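Local coordinates for cytoplasmic protein (Cryptococcus neoformans var. grubii serotype A, PDB 7LPO) that probably hydrolyses the beta-glucosidic bond of steryl glucosides, acting as a family 5 glycoside hydrolase, at residues Tyr116-Arg129 / Glu246-Leu258. Sequence-based numbering, arbitrary orientation.
Sequences YDYAYMDYIIAVLR and ELAKRIAEEAGDL
Arg250 reaches across to helix 118-129 and grips the carboxylate of Asp122 side-on, NE bonding OD1 of Asp122 at 2.8 Å and NH2 bonding OD2 at the same length. Both oxygens are met on their syn sides. The arginine sits as a knob among Tyr118, Met121, Asp122 and Ile125, its CG 3.6 Å from CD1 of Ile125; the chi2 bend (88°) turns the part beyond CG to Asp122, and CB of Tyr118 lies over one face of the guanidinium. Next to it, chi1 of Glu246 (-74°) puts CG over the face of the Tyr116 ring in a CH-pi contact, while a bend at chi2 brings OE1 to a weak hydrogen bond from the Tyr118 hydroxyl. The extended Met121 chain carries CE to CB of Glu246 (3.4 Å). The two helices cross at -57° as neighbouring outer helices of the TIM barrel expected for this family; beneath these polar groups Ile124 and Leu247 touch strand 98-104, Leu128 and Ile251 strand 263-267. Between the helices Ile125 sets CG1 against CG1 of Ile251 (3.7 Å) and CG2 against CB of Ala255, and Leu128 meets CD1 of Leu258 with its CB and CD1 of Ile251 with its CD1. Where helix 246-254 ends, the Arg129 guanidinium spans two acceptors near its plane: NH2 donates to Glu254 O and NH1 to OD1 of Asp257, each at 3.2 Å, with Asp257 offering its syn lone pair.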
ATOM      1  N   TYR A 116      17.050  11.863 -14.480  1.00 19.28           N
ATOM      2  CA  TYR A 116      16.752  10.606 -13.817  1.00 17.94           C
ATOM      3  C   TYR A 116      17.977  10.072 -13.081  1.00 18.84           C
ATOM      4  O   TYR A 116      19.094  10.087 -13.609  1.00 18.97           O
ATOM      5  CB  TYR A 116      16.251   9.577 -14.837  1.00 18.91           C
ATOM      6  CG  TYR A 116      15.015  10.021 -15.591  1.00 21.52           C
ATOM      7  CD1 TYR A 116      13.799  10.183 -14.938  1.00 22.23           C
ATOM      8  CD2 TYR A 116      15.066  10.282 -16.954  1.00 23.66           C
ATOM      9  CE1 TYR A 116      12.667  10.593 -15.621  1.00 22.37           C
ATOM     10  CE2 TYR A 116      13.947  10.697 -17.645  1.00 23.82           C
ATOM     11  CZ  TYR A 116      12.748  10.846 -16.972  1.00 22.54           C
ATOM     12  OH  TYR A 116      11.639  11.260 -17.662  1.00 22.10           O
ATOM     13  N   ASP A 117      17.751   9.584 -11.857  1.00 18.66           N
ATOM     14  CA  ASP A 117      18.809   9.001 -11.028  1.00 19.07           C
ATOM     15  C   ASP A 117      19.057   7.577 -11.516  1.00 18.60           C
ATOM     16  O   ASP A 117      18.503   6.600 -11.001  1.00 18.45           O
ATOM     17  CB  ASP A 117      18.424   9.034  -9.553  1.00 20.68           C
ATOM     18  CG  ASP A 117      19.611   8.766  -8.633  1.00 24.21           C
ATOM     19  OD1 ASP A 117      20.569   8.098  -9.071  1.00 26.00           O
ATOM     20  OD2 ASP A 117      19.582   9.203  -7.466  1.00 26.64           O
ATOM     21  N   TYR A 118      19.908   7.467 -12.541  1.00 19.36           N
ATOM     22  CA  TYR A 118      20.212   6.160 -13.111  1.00 19.47           C
ATOM     23  C   TYR A 118      20.947   5.273 -12.122  1.00 18.96           C
ATOM     24  O   TYR A 118      20.811   4.047 -12.177  1.00 21.32           O
ATOM     25  CB  TYR A 118      21.022   6.343 -14.390  1.00 18.82           C
ATOM     26  CG  TYR A 118      20.173   6.900 -15.497  1.00 19.31           C
ATOM     27  CD1 TYR A 118      19.194   6.124 -16.080  1.00 23.50           C
ATOM     28  CD2 TYR A 118      20.327   8.207 -15.941  1.00 20.42           C
ATOM     29  CE1 TYR A 118      18.393   6.617 -17.091  1.00 27.36           C
ATOM     30  CE2 TYR A 118      19.517   8.715 -16.955  1.00 24.18           C
ATOM     31  CZ  TYR A 118      18.557   7.903 -17.521  1.00 28.13           C
ATOM     32  OH  TYR A 118      17.744   8.361 -18.520  1.00 31.71           O
ATOM     33  N   ALA A 119      21.690   5.866 -11.191  1.00 16.82           N
ATOM     34  CA  ALA A 119      22.387   5.061 -10.199  1.00 18.07           C
ATOM     35  C   ALA A 119      21.404   4.377  -9.263  1.00 21.46           C
ATOM     36  O   ALA A 119      21.593   3.209  -8.905  1.00 23.65           O
ATOM     37  CB  ALA A 119      23.366   5.931  -9.414  1.00 20.27           C
ATOM     38  N   TYR A 120      20.349   5.079  -8.847  1.00 23.05           N
ATOM     39  CA  TYR A 120      19.370   4.429  -7.978  1.00 18.93           C
ATOM     40  C   TYR A 120      18.634   3.348  -8.735  1.00 16.63           C
ATOM     41  O   TYR A 120      18.312   2.283  -8.173  1.00 17.31           O
ATOM     42  CB  TYR A 120      18.387   5.450  -7.413  1.00 18.10           C
ATOM     43  CG  TYR A 120      17.516   4.835  -6.346  1.00 20.37           C
ATOM     44  CD1 TYR A 120      18.073   4.348  -5.176  1.00 23.86           C
ATOM     45  CD2 TYR A 120      16.140   4.703  -6.522  1.00 20.90           C
ATOM     46  CE1 TYR A 120      17.289   3.764  -4.194  1.00 25.40           C
ATOM     47  CE2 TYR A 120      15.344   4.129  -5.542  1.00 22.25           C
ATOM     48  CZ  TYR A 120      15.926   3.658  -4.384  1.00 25.25           C
ATOM     49  OH  TYR A 120      15.160   3.079  -3.402  1.00 27.91           O
ATOM     50  N   MET A 121      18.341   3.579 -10.008  1.00 20.06           N
ATOM     51  CA  MET A 121      17.779   2.566 -10.879  1.00 21.28           C
ATOM     52  C   MET A 121      18.620   1.257 -10.851  1.00 22.05           C
ATOM     53  O   MET A 121      18.081   0.184 -10.724  1.00 21.85           O
ATOM     54  CB  MET A 121      17.736   3.052 -12.308  1.00 19.46           C
ATOM     55  CG  MET A 121      16.834   4.210 -12.567  1.00 23.30           C
ATOM     56  SD  MET A 121      16.256   4.285 -14.236  1.00 28.83           S
ATOM     57  CE  MET A 121      15.117   5.582 -14.244  1.00 29.13           C
ATOM     58  N   ASP A 122      19.935   1.431 -10.969  1.00 20.34           N
ATOM     59  CA  ASP A 122      20.824   0.256 -10.962  1.00 21.34           C
ATOM     60  C   ASP A 122      20.891  -0.372  -9.581  1.00 20.42           C
ATOM     61  O   ASP A 122      21.074  -1.588  -9.463  1.00 21.20           O
ATOM     62  CB  ASP A 122      22.213   0.699 -11.429  1.00 22.93           C
ATOM     63  CG  ASP A 122      22.247   1.088 -12.903  1.00 26.19           C
ATOM     64  OD1 ASP A 122      21.346   0.698 -13.659  1.00 29.18           O
ATOM     65  OD2 ASP A 122      23.191   1.774 -13.321  1.00 29.50           O
ATOM     66  N   TYR A 123      20.757   0.437  -8.527  1.00 18.06           N
ATOM     67  CA  TYR A 123      20.660  -0.129  -7.189  1.00 18.51           C
ATOM     68  C   TYR A 123      19.428  -1.021  -7.074  1.00 17.98           C
ATOM     69  O   TYR A 123      19.506  -2.142  -6.554  1.00 14.17           O
ATOM     70  CB  TYR A 123      20.614   0.973  -6.130  1.00 19.13           C
ATOM     71  CG  TYR A 123      20.071   0.455  -4.817  1.00 21.02           C
ATOM     72  CD1 TYR A 123      20.891  -0.223  -3.928  1.00 20.99           C
ATOM     73  CD2 TYR A 123      18.725   0.606  -4.487  1.00 22.83           C
ATOM     74  CE1 TYR A 123      20.397  -0.720  -2.737  1.00 22.28           C
ATOM     75  CE2 TYR A 123      18.220   0.112  -3.292  1.00 22.75           C
ATOM     76  CZ  TYR A 123      19.063  -0.546  -2.421  1.00 23.03           C
ATOM     77  OH  TYR A 123      18.576  -1.045  -1.233  1.00 23.79           O
ATOM     78  N   ILE A 124      18.274  -0.533  -7.546  1.00 15.30           N
ATOM     79  CA  ILE A 124      17.053  -1.337  -7.502  1.00 16.45           C
ATOM     80  C   ILE A 124      17.255  -2.648  -8.247  1.00 18.06           C
ATOM     81  O   ILE A 124      16.828  -3.712  -7.788  1.00 19.67           O
ATOM     82  CB  ILE A 124      15.860  -0.554  -8.079  1.00 17.96           C
ATOM     83  CG1 ILE A 124      15.411   0.552  -7.124  1.00 18.40           C
ATOM     84  CG2 ILE A 124      14.710  -1.494  -8.352  1.00 17.57           C
ATOM     85  CD1 ILE A 124      14.467   1.560  -7.757  1.00 17.91           C
ATOM     86  N   ILE A 125      17.899  -2.591  -9.412  1.00 19.03           N
ATOM     87  CA  ILE A 125      18.149  -3.799 -10.193  1.00 20.07           C
ATOM     88  C   ILE A 125      18.994  -4.783  -9.398  1.00 19.82           C
ATOM     89  O   ILE A 125      18.732  -5.990  -9.400  1.00 20.98           O
ATOM     90  CB  ILE A 125      18.810  -3.431 -11.536  1.00 22.48           C
ATOM     91  CG1 ILE A 125      17.735  -2.941 -12.506  1.00 21.38           C
ATOM     92  CG2 ILE A 125      19.588  -4.609 -12.095  1.00 22.29           C
ATOM     93  CD1 ILE A 125      18.278  -2.173 -13.691  1.00 20.43           C
ATOM     94  N   ALA A 126      20.022  -4.282  -8.710  1.00 21.80           N
ATOM     95  CA  ALA A 126      20.849  -5.143  -7.873  1.00 20.38           C
ATOM     96  C   ALA A 126      20.028  -5.780  -6.761  1.00 20.63           C
ATOM     97  O   ALA A 126      20.189  -6.967  -6.461  1.00 22.10           O
ATOM     98  CB  ALA A 126      22.008  -4.336  -7.279  1.00 20.27           C
ATOM     99  N   VAL A 127      19.153  -5.003  -6.121  1.00 21.21           N
ATOM    100  CA  VAL A 127      18.263  -5.569  -5.110  1.00 20.01           C
ATOM    101  C   VAL A 127      17.363  -6.629  -5.731  1.00 16.72           C
ATOM    102  O   VAL A 127      17.187  -7.718  -5.180  1.00 19.37           O
ATOM    103  CB  VAL A 127      17.436  -4.462  -4.435  1.00 23.35           C
ATOM    104  CG1 VAL A 127      16.395  -5.071  -3.494  1.00 26.19           C
ATOM    105  CG2 VAL A 127      18.346  -3.501  -3.696  1.00 24.02           C
ATOM    106  N   LEU A 128      16.797  -6.337  -6.901  1.00 17.19           N
ATOM    107  CA  LEU A 128      15.934  -7.318  -7.553  1.00 19.93           C
ATOM    108  C   LEU A 128      16.694  -8.601  -7.870  1.00 21.31           C
ATOM    109  O   LEU A 128      16.138  -9.699  -7.767  1.00 23.04           O
ATOM    110  CB  LEU A 128      15.329  -6.721  -8.822  1.00 19.10           C
ATOM    111  CG  LEU A 128      14.378  -5.558  -8.563  1.00 20.64           C
ATOM    112  CD1 LEU A 128      13.892  -4.941  -9.869  1.00 22.74           C
ATOM    113  CD2 LEU A 128      13.193  -6.017  -7.692  1.00 21.05           C
ATOM    114  N   ARG A 129      17.970  -8.490  -8.236  1.00 22.54           N
ATOM    115  CA  ARG A 129      18.747  -9.689  -8.535  1.00 25.32           C
ATOM    116  C   ARG A 129      18.874 -10.592  -7.314  1.00 23.57           C
ATOM    117  O   ARG A 129      18.756 -11.818  -7.426  1.00 22.49           O
ATOM    118  CB  ARG A 129      20.130  -9.302  -9.058  1.00 27.11           C
ATOM    119  CG  ARG A 129      20.121  -8.843 -10.508  1.00 30.69           C
ATOM    120  CD  ARG A 129      21.458  -9.114 -11.175  1.00 33.35           C
ATOM    121  NE  ARG A 129      21.786  -8.100 -12.171  1.00 36.53           N
ATOM    122  CZ  ARG A 129      21.371  -8.129 -13.433  1.00 40.35           C
ATOM    123  NH1 ARG A 129      20.602  -9.128 -13.865  1.00 41.15           N
ATOM    124  NH2 ARG A 129      21.730  -7.157 -14.267  1.00 42.71           N
ATOM    125  N   GLU A 246      11.121   4.843 -17.267  1.00 17.60           N
ATOM    126  CA  GLU A 246      12.573   4.737 -17.378  1.00 19.86           C
ATOM    127  C   GLU A 246      13.120   3.630 -16.486  1.00 19.13           C
ATOM    128  O   GLU A 246      14.095   2.959 -16.847  1.00 21.02           O
ATOM    129  CB  GLU A 246      13.222   6.072 -17.022  1.00 25.23           C
ATOM    130  CG  GLU A 246      13.082   7.134 -18.081  1.00 30.04           C
ATOM    131  CD  GLU A 246      13.965   6.881 -19.284  1.00 32.00           C
ATOM    132  OE1 GLU A 246      15.099   6.386 -19.111  1.00 32.69           O
ATOM    133  OE2 GLU A 246      13.519   7.177 -20.407  1.00 32.43           O
ATOM    134  N   LEU A 247      12.521   3.427 -15.311  1.00 19.74           N
ATOM    135  CA  LEU A 247      12.917   2.293 -14.480  1.00 17.10           C
ATOM    136  C   LEU A 247      12.608   0.983 -15.191  1.00 19.14           C
ATOM    137  O   LEU A 247      13.471   0.102 -15.296  1.00 20.58           O
ATOM    138  CB  LEU A 247      12.207   2.360 -13.128  1.00 17.01           C
ATOM    139  CG  LEU A 247      12.402   1.196 -12.165  1.00 17.24           C
ATOM    140  CD1 LEU A 247      13.885   0.962 -11.938  1.00 18.00           C
ATOM    141  CD2 LEU A 247      11.682   1.471 -10.844  1.00 18.92           C
ATOM    142  N   ALA A 248      11.375   0.845 -15.699  1.00 15.89           N
ATOM    143  CA  ALA A 248      10.993  -0.362 -16.429  1.00 15.57           C
ATOM    144  C   ALA A 248      11.922  -0.605 -17.609  1.00 16.24           C
ATOM    145  O   ALA A 248      12.417  -1.721 -17.807  1.00 16.53           O
ATOM    146  CB  ALA A 248       9.546  -0.260 -16.909  1.00 15.32           C
ATOM    147  N   LYS A 249      12.142   0.426 -18.424  1.00 19.98           N
ATOM    148  CA  LYS A 249      13.081   0.317 -19.534  1.00 20.87           C
ATOM    149  C   LYS A 249      14.456  -0.123 -19.053  1.00 19.65           C
ATOM    150  O   LYS A 249      15.097  -0.977 -19.676  1.00 20.82           O
ATOM    151  CB  LYS A 249      13.177   1.659 -20.255  1.00 23.05           C
ATOM    152  CG  LYS A 249      14.204   1.706 -21.366  1.00 26.94           C
ATOM    153  CD  LYS A 249      13.830   2.773 -22.393  1.00 32.17           C
ATOM    154  CE  LYS A 249      14.872   3.863 -22.447  1.00 36.66           C
ATOM    155  NZ  LYS A 249      16.145   3.330 -22.997  1.00 40.51           N
ATOM    156  N   ARG A 250      14.931   0.460 -17.952  1.00 17.10           N
ATOM    157  CA  ARG A 250      16.247   0.104 -17.435  1.00 17.97           C
ATOM    158  C   ARG A 250      16.314  -1.374 -17.083  1.00 18.82           C
ATOM    159  O   ARG A 250      17.286  -2.059 -17.418  1.00 20.33           O
ATOM    160  CB  ARG A 250      16.577   0.953 -16.210  1.00 21.04           C
ATOM    161  CG  ARG A 250      18.004   0.820 -15.734  1.00 24.15           C
ATOM    162  CD  ARG A 250      18.879   1.809 -16.463  1.00 25.67           C
ATOM    163  NE  ARG A 250      20.236   1.874 -15.929  1.00 27.22           N
ATOM    164  CZ  ARG A 250      21.157   2.723 -16.374  1.00 28.08           C
ATOM    165  NH1 ARG A 250      20.851   3.574 -17.346  1.00 28.66           N
ATOM    166  NH2 ARG A 250      22.375   2.730 -15.850  1.00 28.03           N
ATOM    167  N   ILE A 251      15.298  -1.877 -16.379  1.00 20.22           N
ATOM    168  CA  ILE A 251      15.260  -3.294 -16.041  1.00 20.61           C
ATOM    169  C   ILE A 251      15.218  -4.131 -17.309  1.00 22.85           C
ATOM    170  O   ILE A 251      15.904  -5.154 -17.420  1.00 25.58           O
ATOM    171  CB  ILE A 251      14.051  -3.600 -15.137  1.00 18.78           C
ATOM    172  CG1 ILE A 251      14.224  -2.983 -13.756  1.00 18.34           C
ATOM    173  CG2 ILE A 251      13.843  -5.094 -15.022  1.00 15.69           C
ATOM    174  CD1 ILE A 251      12.914  -2.914 -12.976  1.00 18.82           C
ATOM    175  N   ALA A 252      14.407  -3.712 -18.285  1.00 21.27           N
ATOM    176  CA  ALA A 252      14.249  -4.504 -19.498  1.00 22.57           C
ATOM    177  C   ALA A 252      15.543  -4.562 -20.307  1.00 25.61           C
ATOM    178  O   ALA A 252      15.842  -5.586 -20.934  1.00 27.65           O
ATOM    179  CB  ALA A 252      13.110  -3.936 -20.348  1.00 21.51           C
ATOM    180  N   GLU A 253      16.325  -3.482 -20.305  1.00 29.99           N
ATOM    181  CA  GLU A 253      17.510  -3.417 -21.149  1.00 28.35           C
ATOM    182  C   GLU A 253      18.767  -3.905 -20.453  1.00 27.98           C
ATOM    183  O   GLU A 253      19.644  -4.467 -21.118  1.00 29.58           O
ATOM    184  CB  GLU A 253      17.743  -1.986 -21.639  1.00 29.43           C
ATOM    185  CG  GLU A 253      16.675  -1.489 -22.582  1.00 33.65           C
ATOM    186  CD  GLU A 253      16.918  -0.076 -23.044  1.00 40.03           C
ATOM    187  OE1 GLU A 253      17.837   0.588 -22.513  1.00 42.83           O
ATOM    188  OE2 GLU A 253      16.183   0.376 -23.941  1.00 43.46           O
ATOM    189  N   GLU A 254      18.881  -3.703 -19.141  1.00 23.73           N
ATOM    190  CA  GLU A 254      20.092  -4.044 -18.408  1.00 23.69           C
ATOM    191  C   GLU A 254      19.963  -5.299 -17.564  1.00 22.70           C
ATOM    192  O   GLU A 254      20.988  -5.820 -17.109  1.00 24.60           O
ATOM    193  CB  GLU A 254      20.506  -2.883 -17.493  1.00 26.00           C
ATOM    194  CG  GLU A 254      20.925  -1.629 -18.241  1.00 29.84           C
ATOM    195  CD  GLU A 254      22.170  -1.849 -19.096  1.00 31.18           C
ATOM    196  OE1 GLU A 254      23.177  -2.404 -18.572  1.00 30.20           O
ATOM    197  OE2 GLU A 254      22.128  -1.472 -20.288  1.00 30.66           O
ATOM    198  N   ALA A 255      18.751  -5.791 -17.328  1.00 24.32           N
ATOM    199  CA  ALA A 255      18.553  -6.984 -16.515  1.00 24.29           C
ATOM    200  C   ALA A 255      17.283  -7.695 -16.971  1.00 23.40           C
ATOM    201  O   ALA A 255      16.369  -7.958 -16.196  1.00 25.40           O
ATOM    202  CB  ALA A 255      18.497  -6.622 -15.032  1.00 27.13           C
ATOM    203  N   GLY A 256      17.209  -8.011 -18.262  1.00 19.20           N
ATOM    204  CA  GLY A 256      15.990  -8.585 -18.818  1.00 20.50           C
ATOM    205  C   GLY A 256      15.619  -9.919 -18.219  1.00 22.31           C
ATOM    206  O   GLY A 256      14.446 -10.321 -18.283  1.00 23.29           O
ATOM    207  N   ASP A 257      16.590 -10.632 -17.650  1.00 26.02           N
ATOM    208  CA  ASP A 257      16.385 -11.918 -17.010  1.00 26.55           C
ATOM    209  C   ASP A 257      15.496 -11.828 -15.776  1.00 27.51           C
ATOM    210  O   ASP A 257      14.964 -12.849 -15.339  1.00 30.36           O
ATOM    211  CB  ASP A 257      17.720 -12.496 -16.584  1.00 31.85           C
ATOM    212  CG  ASP A 257      18.521 -11.510 -15.718  1.00 42.40           C
ATOM    213  OD1 ASP A 257      19.193 -10.607 -16.283  1.00 45.42           O
ATOM    214  OD2 ASP A 257      18.470 -11.627 -14.469  1.00 49.26           O
ATOM    215  N   LEU A 258      15.314 -10.624 -15.233  1.00 26.41           N
ATOM    216  CA  LEU A 258      14.440 -10.464 -14.078  1.00 25.80           C
ATOM    217  C   LEU A 258      12.975 -10.536 -14.474  1.00 24.18           C
ATOM    218  O   LEU A 258      12.125 -10.879 -13.646  1.00 25.72           O
ATOM    219  CB  LEU A 258      14.716  -9.122 -13.401  1.00 26.66           C
ATOM    220  CG  LEU A 258      16.097  -8.858 -12.805  1.00 28.67           C
ATOM    221  CD1 LEU A 258      16.194  -7.400 -12.393  1.00 31.91           C
ATOM    222  CD2 LEU A 258      16.353  -9.767 -11.638  1.00 27.95           C
TER